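Local coordinates for protein L-lysine 6-oxidase (PDB 3WEU) that oxidises the epsilon-amino group of free L-lysine with a cysteine tryptophylquinone cofactor, releasing ammonium and the hydrogen peroxide that makes it antibacterial, at residues 350-364 with 394-406. Sequence-based numbering, arbitrary orientation.
Sequences DNKVIGDYDQPQQVL and LTDNVVEKFLALD. With EDO (1,2-ethanediol), chain N.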
ATOM      1  N   ASP A 350     -14.491 -15.051  35.941  1.00 14.50           N
ATOM      2  CA  ASP A 350     -15.677 -15.384  35.167  1.00 17.22           C
ATOM      3  C   ASP A 350     -15.805 -16.913  35.102  1.00 19.69           C
ATOM      4  O   ASP A 350     -14.817 -17.644  35.111  1.00 17.93           O
ATOM      5  CB  ASP A 350     -15.567 -14.899  33.720  1.00 17.26           C
ATOM      6  CG  ASP A 350     -15.817 -13.421  33.576  1.00 16.94           C
ATOM      7  OD1 ASP A 350     -15.972 -12.763  34.614  1.00 17.64           O
ATOM      8  OD2 ASP A 350     -15.808 -12.906  32.427  1.00 18.83           O
ATOM      9  N   ASN A 351     -17.038 -17.402  34.970  1.00 18.57           N
ATOM     10  CA  ASN A 351     -17.212 -18.808  34.606  1.00 20.34           C
ATOM     11  C   ASN A 351     -16.748 -19.010  33.135  1.00 20.87           C
ATOM     12  O   ASN A 351     -16.357 -18.068  32.372  1.00 26.63           O
ATOM     13  CB  ASN A 351     -18.683 -19.188  34.807  1.00 21.68           C
ATOM     14  CG  ASN A 351     -19.589 -18.494  33.816  1.00 26.07           C
ATOM     15  OD1 ASN A 351     -19.152 -18.153  32.703  1.00 30.63           O
ATOM     16  ND2 ASN A 351     -20.847 -18.265  34.200  1.00 31.86           N
ATOM     17  N   LYS A 352     -16.654 -20.240  32.724  1.00 19.87           N
ATOM     18  CA  LYS A 352     -16.242 -20.501  31.353  1.00 19.71           C
ATOM     19  C   LYS A 352     -17.440 -20.974  30.529  1.00 21.81           C
ATOM     20  O   LYS A 352     -17.336 -21.918  29.750  1.00 20.20           O
ATOM     21  CB  LYS A 352     -15.084 -21.416  31.326  1.00 21.16           C
ATOM     22  CG  LYS A 352     -13.794 -20.569  31.754  1.00 23.82           C
ATOM     23  CD  LYS A 352     -12.541 -21.306  31.420  1.00 22.29           C
ATOM     24  CE  LYS A 352     -11.262 -20.549  31.665  1.00 20.65           C
ATOM     25  NZ  LYS A 352     -11.196 -20.073  33.040  1.00 18.64           N
ATOM     26  N   VAL A 353     -18.475 -20.150  30.555  1.00 22.42           N
ATOM     27  CA  VAL A 353     -19.765 -20.448  29.878  1.00 23.99           C
ATOM     28  C   VAL A 353     -19.888 -19.533  28.694  1.00 26.07           C
ATOM     29  O   VAL A 353     -19.728 -18.356  28.817  1.00 27.56           O
ATOM     30  CB  VAL A 353     -20.949 -20.216  30.798  1.00 24.14           C
ATOM     31  CG1 VAL A 353     -22.291 -20.418  30.055  1.00 26.43           C
ATOM     32  CG2 VAL A 353     -20.852 -21.206  31.940  1.00 27.45           C
ATOM     33  N   ILE A 354     -20.174 -20.079  27.535  1.00 22.43           N
ATOM     34  CA  ILE A 354     -20.395 -19.282  26.361  1.00 26.09           C
ATOM     35  C   ILE A 354     -21.678 -18.434  26.484  1.00 25.08           C
ATOM     36  O   ILE A 354     -22.687 -18.941  26.956  1.00 25.17           O
ATOM     37  CB  ILE A 354     -20.537 -20.258  25.180  1.00 27.66           C
ATOM     38  CG1 ILE A 354     -19.136 -20.846  24.854  1.00 27.65           C
ATOM     39  CG2 ILE A 354     -21.201 -19.601  24.002  1.00 29.29           C
ATOM     40  CD1 ILE A 354     -19.287 -21.988  23.866  1.00 30.62           C
ATOM     41  N   GLY A 355     -21.629 -17.191  26.025  1.00 23.65           N
ATOM     42  CA  GLY A 355     -22.769 -16.289  26.021  1.00 22.88           C
ATOM     43  C   GLY A 355     -23.125 -15.682  27.339  1.00 25.21           C
ATOM     44  O   GLY A 355     -24.221 -15.176  27.471  1.00 21.01           O
ATOM     45  N   ASP A 356     -22.236 -15.693  28.360  1.00 23.30           N
ATOM     46  CA  ASP A 356     -22.589 -15.152  29.632  1.00 23.64           C
ATOM     47  C   ASP A 356     -21.677 -13.913  29.821  1.00 23.16           C
ATOM     48  O   ASP A 356     -20.482 -14.043  29.993  1.00 22.62           O
ATOM     49  CB  ASP A 356     -22.318 -16.220  30.627  1.00 28.33           C
ATOM     50  CG  ASP A 356     -22.762 -15.888  32.022  1.00 34.72           C
ATOM     51  OD1 ASP A 356     -22.977 -14.688  32.395  1.00 34.98           O
ATOM     52  OD2 ASP A 356     -22.862 -16.890  32.785  1.00 34.72           O
ATOM     53  N   TYR A 357     -22.193 -12.729  29.640  1.00 19.46           N
ATOM     54  CA  TYR A 357     -21.388 -11.533  29.593  1.00 18.94           C
ATOM     55  C   TYR A 357     -21.372 -10.746  30.883  1.00 20.12           C
ATOM     56  O   TYR A 357     -20.330 -10.128  31.230  1.00 18.50           O
ATOM     57  CB  TYR A 357     -21.836 -10.635  28.389  1.00 19.31           C
ATOM     58  CG  TYR A 357     -21.608 -11.348  27.119  1.00 17.84           C
ATOM     59  CD1 TYR A 357     -20.295 -11.504  26.627  1.00 18.34           C
ATOM     60  CD2 TYR A 357     -22.648 -12.014  26.434  1.00 17.58           C
ATOM     61  CE1 TYR A 357     -20.036 -12.241  25.488  1.00 19.46           C
ATOM     62  CE2 TYR A 357     -22.398 -12.742  25.307  1.00 16.85           C
ATOM     63  CZ  TYR A 357     -21.118 -12.854  24.830  1.00 18.43           C
ATOM     64  OH  TYR A 357     -20.818 -13.631  23.759  1.00 19.72           O
ATOM     65  N   ASP A 358     -22.465 -10.794  31.656  1.00 19.60           N
ATOM     66  CA  ASP A 358     -22.537  -9.982  32.832  1.00 20.61           C
ATOM     67  C   ASP A 358     -21.874 -10.658  34.011  1.00 19.29           C
ATOM     68  O   ASP A 358     -22.535 -11.231  34.829  1.00 17.65           O
ATOM     69  CB  ASP A 358     -23.985  -9.566  33.164  1.00 21.77           C
ATOM     70  CG  ASP A 358     -24.058  -8.500  34.248  1.00 24.31           C
ATOM     71  OD1 ASP A 358     -23.043  -7.869  34.631  1.00 21.75           O
ATOM     72  OD2 ASP A 358     -25.179  -8.249  34.735  1.00 26.16           O
ATOM     73  N   GLN A 359     -20.547 -10.548  34.060  1.00 17.45           N
ATOM     74  CA  GLN A 359     -19.693 -11.361  34.891  1.00 16.19           C
ATOM     75  C   GLN A 359     -18.635 -10.433  35.434  1.00 15.69           C
ATOM     76  O   GLN A 359     -18.440  -9.344  34.895  1.00 14.15           O
ATOM     77  CB  GLN A 359     -19.080 -12.494  34.052  1.00 17.62           C
ATOM     78  CG  GLN A 359     -20.117 -13.624  33.719  1.00 19.60           C
ATOM     79  CD  GLN A 359     -19.442 -14.960  33.668  1.00 21.10           C
ATOM     80  OE1 GLN A 359     -19.041 -15.518  34.696  1.00 22.86           O
ATOM     81  NE2 GLN A 359     -19.196 -15.417  32.464  1.00 24.00           N
ATOM     82  N   PRO A 360     -17.942 -10.870  36.477  1.00 15.88           N
ATOM     83  CA  PRO A 360     -17.034  -9.948  37.157  1.00 15.63           C
ATOM     84  C   PRO A 360     -15.872  -9.372  36.293  1.00 13.81           C
ATOM     85  O   PRO A 360     -15.409  -8.262  36.611  1.00 13.14           O
ATOM     86  CB  PRO A 360     -16.463 -10.774  38.324  1.00 16.38           C
ATOM     87  CG  PRO A 360     -17.331 -12.018  38.397  1.00 19.49           C
ATOM     88  CD  PRO A 360     -18.068 -12.173  37.147  1.00 17.26           C
ATOM     89  N   GLN A 361     -15.364 -10.114  35.313  1.00 13.74           N
ATOM     90  CA  GLN A 361     -14.232  -9.599  34.505  1.00 13.69           C
ATOM     91  C   GLN A 361     -14.652  -8.580  33.464  1.00 13.71           C
ATOM     92  O   GLN A 361     -13.794  -8.016  32.807  1.00 13.14           O
ATOM     93  CB  GLN A 361     -13.421 -10.750  33.934  1.00 14.61           C
ATOM     94  CG  GLN A 361     -12.739 -11.521  35.069  1.00 14.26           C
ATOM     95  CD  GLN A 361     -11.854 -12.632  34.601  1.00 14.45           C
ATOM     96  OE1 GLN A 361     -12.149 -13.848  34.785  1.00 15.40           O
ATOM     97  NE2 GLN A 361     -10.723 -12.249  34.080  1.00 14.22           N
ATOM     98  N   GLN A 362     -15.965  -8.300  33.351  1.00 12.93           N
ATOM     99  CA  GLN A 362     -16.478  -7.202  32.549  1.00 13.04           C
ATOM    100  C   GLN A 362     -16.687  -5.938  33.337  1.00 15.16           C
ATOM    101  O   GLN A 362     -17.111  -4.935  32.771  1.00 14.39           O
ATOM    102  CB  GLN A 362     -17.747  -7.638  31.760  1.00 13.77           C
ATOM    103  CG  GLN A 362     -17.441  -8.398  30.505  1.00 13.64           C
ATOM    104  CD  GLN A 362     -16.623  -9.673  30.779  1.00 15.85           C
ATOM    105  OE1 GLN A 362     -15.413  -9.717  30.600  1.00 15.01           O
ATOM    106  NE2 GLN A 362     -17.291 -10.701  31.235  1.00 16.40           N
ATOM    107  N   VAL A 363     -16.418  -5.979  34.654  1.00 15.04           N
ATOM    108  CA  VAL A 363     -16.545  -4.853  35.522  1.00 15.10           C
ATOM    109  C   VAL A 363     -15.183  -4.187  35.721  1.00 16.19           C
ATOM    110  O   VAL A 363     -14.220  -4.797  36.168  1.00 14.39           O
ATOM    111  CB  VAL A 363     -17.100  -5.273  36.891  1.00 14.99           C
ATOM    112  CG1 VAL A 363     -17.369  -4.073  37.768  1.00 16.12           C
ATOM    113  CG2 VAL A 363     -18.448  -6.015  36.719  1.00 15.44           C
ATOM    114  N   LEU A 364     -15.133  -2.907  35.419  1.00 15.50           N
ATOM    115  CA  LEU A 364     -13.880  -2.170  35.577  1.00 13.89           C
ATOM    116  C   LEU A 364     -13.694  -1.721  37.008  1.00 12.71           C
ATOM    117  O   LEU A 364     -12.679  -2.010  37.591  1.00 13.64           O
ATOM    118  CB  LEU A 364     -13.910  -0.938  34.703  1.00 12.87           C
ATOM    119  CG  LEU A 364     -12.781   0.051  34.929  1.00 13.47           C
ATOM    120  CD1 LEU A 364     -11.498  -0.627  34.524  1.00 14.27           C
ATOM    121  CD2 LEU A 364     -12.993   1.347  34.140  1.00 14.15           C
ATOM    122  N   LEU A 394     -20.459 -14.561  14.823  1.00 23.85           N
ATOM    123  CA  LEU A 394     -20.987 -15.258  15.952  1.00 20.58           C
ATOM    124  C   LEU A 394     -21.942 -14.345  16.680  1.00 18.48           C
ATOM    125  O   LEU A 394     -21.940 -13.157  16.467  1.00 18.55           O
ATOM    126  CB  LEU A 394     -19.854 -15.592  16.964  1.00 21.41           C
ATOM    127  CG  LEU A 394     -18.664 -16.360  16.347  1.00 21.98           C
ATOM    128  CD1 LEU A 394     -17.574 -16.616  17.392  1.00 21.03           C
ATOM    129  CD2 LEU A 394     -19.162 -17.700  15.749  1.00 20.28           C
ATOM    130  N   THR A 395     -22.701 -14.873  17.620  1.00 19.41           N
ATOM    131  CA  THR A 395     -23.457 -13.993  18.493  1.00 20.93           C
ATOM    132  C   THR A 395     -23.055 -14.234  19.931  1.00 19.41           C
ATOM    133  O   THR A 395     -23.528 -13.542  20.823  1.00 19.68           O
ATOM    134  CB  THR A 395     -24.995 -14.178  18.352  1.00 23.10           C
ATOM    135  OG1 THR A 395     -25.290 -15.545  18.559  1.00 23.67           O
ATOM    136  CG2 THR A 395     -25.516 -13.755  16.978  1.00 24.64           C
ATOM    137  N   ASP A 396     -22.164 -15.170  20.173  1.00 17.91           N
ATOM    138  CA  ASP A 396     -21.808 -15.518  21.516  1.00 19.39           C
ATOM    139  C   ASP A 396     -20.265 -15.707  21.709  1.00 18.27           C
ATOM    140  O   ASP A 396     -19.823 -16.537  22.481  1.00 16.35           O
ATOM    141  CB  ASP A 396     -22.550 -16.733  21.996  1.00 21.79           C
ATOM    142  CG  ASP A 396     -22.331 -17.917  21.149  1.00 21.65           C
ATOM    143  OD1 ASP A 396     -21.551 -17.856  20.191  1.00 20.90           O
ATOM    144  OD2 ASP A 396     -23.021 -18.901  21.438  1.00 23.64           O
ATOM    145  N   ASN A 397     -19.505 -14.910  20.970  1.00 18.02           N
ATOM    146  CA  ASN A 397     -18.046 -14.870  21.122  1.00 16.47           C
ATOM    147  C   ASN A 397     -17.705 -14.553  22.585  1.00 17.36           C
ATOM    148  O   ASN A 397     -18.323 -13.645  23.202  1.00 17.33           O
ATOM    149  CB  ASN A 397     -17.530 -13.805  20.204  1.00 16.96           C
ATOM    150  CG  ASN A 397     -16.014 -13.751  20.179  1.00 19.26           C
ATOM    151  OD1 ASN A 397     -15.306 -14.798  20.202  1.00 18.60           O
ATOM    152  ND2 ASN A 397     -15.497 -12.509  20.226  1.00 17.28           N
ATOM    153  N   VAL A 398     -16.758 -15.282  23.144  1.00 15.64           N
ATOM    154  CA  VAL A 398     -16.419 -15.119  24.569  1.00 17.98           C
ATOM    155  C   VAL A 398     -15.624 -13.831  24.749  1.00 18.01           C
ATOM    156  O   VAL A 398     -14.615 -13.600  24.021  1.00 17.48           O
ATOM    157  CB  VAL A 398     -15.613 -16.298  25.061  1.00 16.85           C
ATOM    158  CG1 VAL A 398     -15.133 -16.147  26.512  1.00 18.62           C
ATOM    159  CG2 VAL A 398     -16.475 -17.579  24.974  1.00 20.78           C
ATOM    160  N   VAL A 399     -16.070 -13.058  25.730  1.00 16.95           N
ATOM    161  CA  VAL A 399     -15.451 -11.767  26.109  1.00 17.67           C
ATOM    162  C   VAL A 399     -14.833 -11.939  27.496  1.00 17.38           C
ATOM    163  O   VAL A 399     -15.374 -12.589  28.373  1.00 14.98           O
ATOM    164  CB  VAL A 399     -16.533 -10.690  26.159  1.00 17.98           C
ATOM    165  CG1 VAL A 399     -16.085  -9.382  26.788  1.00 17.37           C
ATOM    166  CG2 VAL A 399     -17.059 -10.468  24.762  1.00 18.53           C
ATOM    167  N   GLU A 400     -13.660 -11.337  27.703  1.00 14.64           N
ATOM    168  CA  GLU A 400     -13.095 -11.271  29.051  1.00 12.98           C
ATOM    169  C   GLU A 400     -12.260  -9.996  29.122  1.00 12.66           C
ATOM    170  O   GLU A 400     -11.130  -9.956  28.704  1.00 14.27           O
ATOM    171  CB  GLU A 400     -12.276 -12.513  29.374  1.00 14.15           C
ATOM    172  CG  GLU A 400     -11.871 -12.525  30.808  1.00 14.15           C
ATOM    173  CD  GLU A 400     -10.659 -13.378  31.055  1.00 17.10           C
ATOM    174  OE1 GLU A 400     -10.880 -14.597  31.370  1.00 17.15           O
ATOM    175  OE2 GLU A 400      -9.483 -12.868  30.937  1.00 18.68           O
ATOM    176  N   LYS A 401     -12.876  -8.946  29.573  1.00 12.38           N
ATOM    177  CA  LYS A 401     -12.344  -7.584  29.329  1.00 11.69           C
ATOM    178  C   LYS A 401     -11.160  -7.256  30.228  1.00 12.62           C
ATOM    179  O   LYS A 401     -10.140  -6.652  29.756  1.00 12.61           O
ATOM    180  CB  LYS A 401     -13.408  -6.581  29.580  1.00 12.67           C
ATOM    181  CG  LYS A 401     -14.511  -6.558  28.550  1.00 11.75           C
ATOM    182  CD  LYS A 401     -15.467  -5.401  28.823  1.00 12.16           C
ATOM    183  CE  LYS A 401     -16.449  -5.281  27.644  1.00 12.86           C
ATOM    184  NZ  LYS A 401     -17.252  -4.039  27.812  1.00 12.71           N
ATOM    185  N   PHE A 402     -11.298  -7.603  31.521  1.00 12.22           N
ATOM    186  CA  PHE A 402     -10.321  -7.212  32.571  1.00 13.07           C
ATOM    187  C   PHE A 402      -9.794  -8.366  33.371  1.00 12.22           C
ATOM    188  O   PHE A 402     -10.419  -9.442  33.463  1.00 12.59           O
ATOM    189  CB  PHE A 402     -10.939  -6.153  33.525  1.00 12.07           C
ATOM    190  CG  PHE A 402     -11.496  -4.944  32.785  1.00 13.88           C
ATOM    191  CD1 PHE A 402     -10.619  -4.012  32.210  1.00 14.06           C
ATOM    192  CD2 PHE A 402     -12.852  -4.726  32.690  1.00 13.90           C
ATOM    193  CE1 PHE A 402     -11.070  -2.929  31.529  1.00 14.34           C
ATOM    194  CE2 PHE A 402     -13.317  -3.632  32.005  1.00 13.51           C
ATOM    195  CZ  PHE A 402     -12.442  -2.724  31.428  1.00 14.15           C
ATOM    196  N   LEU A 403      -8.597  -8.154  33.891  1.00 11.90           N
ATOM    197  CA  LEU A 403      -7.831  -9.240  34.461  1.00 11.83           C
ATOM    198  C   LEU A 403      -8.326  -9.710  35.800  1.00 11.58           C
ATOM    199  O   LEU A 403      -8.822  -8.935  36.584  1.00 12.83           O
ATOM    200  CB  LEU A 403      -6.333  -8.852  34.554  1.00 11.45           C
ATOM    201  CG  LEU A 403      -5.291  -9.917  34.827  1.00 12.83           C
ATOM    202  CD1 LEU A 403      -5.301 -10.994  33.743  1.00 12.63           C
ATOM    203  CD2 LEU A 403      -3.926  -9.283  34.963  1.00 12.82           C
ATOM    204  N   ALA A 404      -8.145 -11.002  36.077  1.00 12.38           N
ATOM    205  CA  ALA A 404      -8.246 -11.570  37.454  1.00 13.75           C
ATOM    206  C   ALA A 404      -6.978 -12.354  37.668  1.00 13.46           C
ATOM    207  O   ALA A 404      -6.264 -12.759  36.705  1.00 13.99           O
ATOM    208  CB  ALA A 404      -9.447 -12.529  37.562  1.00 14.47           C
ATOM    209  N   LEU A 405      -6.697 -12.615  38.937  1.00 14.18           N
ATOM    210  CA  LEU A 405      -5.767 -13.631  39.299  1.00 13.79           C
ATOM    211  C   LEU A 405      -6.250 -15.003  38.809  1.00 15.05           C
ATOM    212  O   LEU A 405      -7.423 -15.195  38.367  1.00 15.08           O
ATOM    213  CB  LEU A 405      -5.634 -13.667  40.807  1.00 13.06           C
ATOM    214  CG  LEU A 405      -5.089 -12.410  41.482  1.00 13.82           C
ATOM    215  CD1 LEU A 405      -5.105 -12.523  42.989  1.00 15.29           C
ATOM    216  CD2 LEU A 405      -3.687 -12.046  41.043  1.00 15.24           C
ATOM    217  N   ASP A 406      -5.378 -15.998  38.890  1.00 14.99           N
ATOM    218  CA  ASP A 406      -5.847 -17.342  38.640  1.00 15.30           C
ATOM    219  C   ASP A 406      -6.582 -17.865  39.873  1.00 15.15           C
ATOM    220  O   ASP A 406      -6.515 -17.273  40.924  1.00 14.50           O
ATOM    221  CB  ASP A 406      -4.744 -18.291  38.077  1.00 15.70           C
ATOM    222  CG  ASP A 406      -3.699 -18.725  39.063  1.00 16.81           C
ATOM    223  OD1 ASP A 406      -4.066 -19.105  40.200  1.00 16.78           O
ATOM    224  OD2 ASP A 406      -2.463 -18.819  38.659  1.00 17.30           O
TER
HETATM  225  C1  EDO N 812     -11.716 -22.436  36.367  1.00 34.31           C
HETATM  226  O1  EDO N 812     -12.159 -22.097  35.025  1.00 32.75           O
HETATM  227  C2  EDO N 812     -10.413 -21.775  36.812  1.00 27.37           C
HETATM  228  O2  EDO N 812      -9.688 -21.260  35.704  1.00 29.11           O
HETATM  229  O   HOH W   1     -15.334 -14.511  30.333  1.00 19.35           O
HETATM  230  O   HOH W   2      -7.801 -13.529  34.197  1.00 16.80           O
HETATM  231  O   HOH W   3     -18.370  -3.944  30.520  1.00 14.16           O
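Gln361 reaches across to 394-406 with both backbone and side chain. Its carbonyl O accepts a hydrogen bond from Phe402 N at 2.8 Å. Its extended chain (chi2 -177°) slides between the side chains of Glu400 and Ala404. At its end NE2 gives a nearly straight bond, 2.9 Å, to Phe402 O. The amide lies 31° from the plane of the Glu400 carboxylate without bonding to it; Glu400 OE2 instead accepts the backbone N-H of Ser383. The methyl of Ala404 fills the hollow beside CD and NE2.

The next residue, Gln362, takes the N-H of Lys401 with its side chain instead. A bend at chi2 (58°) swings OE1 round to Lys401 N, 2.8 Å away, and CG rests against the aliphatic part of Lys401. NE2 is held by Tyr357 O and by Asp350 OD2, which fixes the turn of the amide; a water links the same carboxylate oxygen to Val399 O. Nearby, Leu364 CD1 makes a CH-pi contact 4.0 Å from the Phe402 ring centroid, and CB of the adjacent Lys401 sits over the opposite face, both offset toward the rim.

At the other end, Tyr357 lies across Val399, CE1 meeting CG2 at 3.5 Å. Its OH passes the Asp396 backbone to bond Asn397 O at 2.6 Å, from above the carbonyl plane. Beyond it, CG2 of Ile354 bears on OD2 of Asp396, and OD1 of the same carboxylate forms a salt bridge with Arg117.

The loop 350-364, with its short 3-10 turn at 360-362, thus packs onto strand 400-402 of the C-terminal family region, held largely by glutamine side chains bonding to backbone. Backbone bonds tie that strand to Gly382 and Asn384, strands 518-522 and 575-579 touch Phe402, and helix 407-418 follows Asp406, its N-cap.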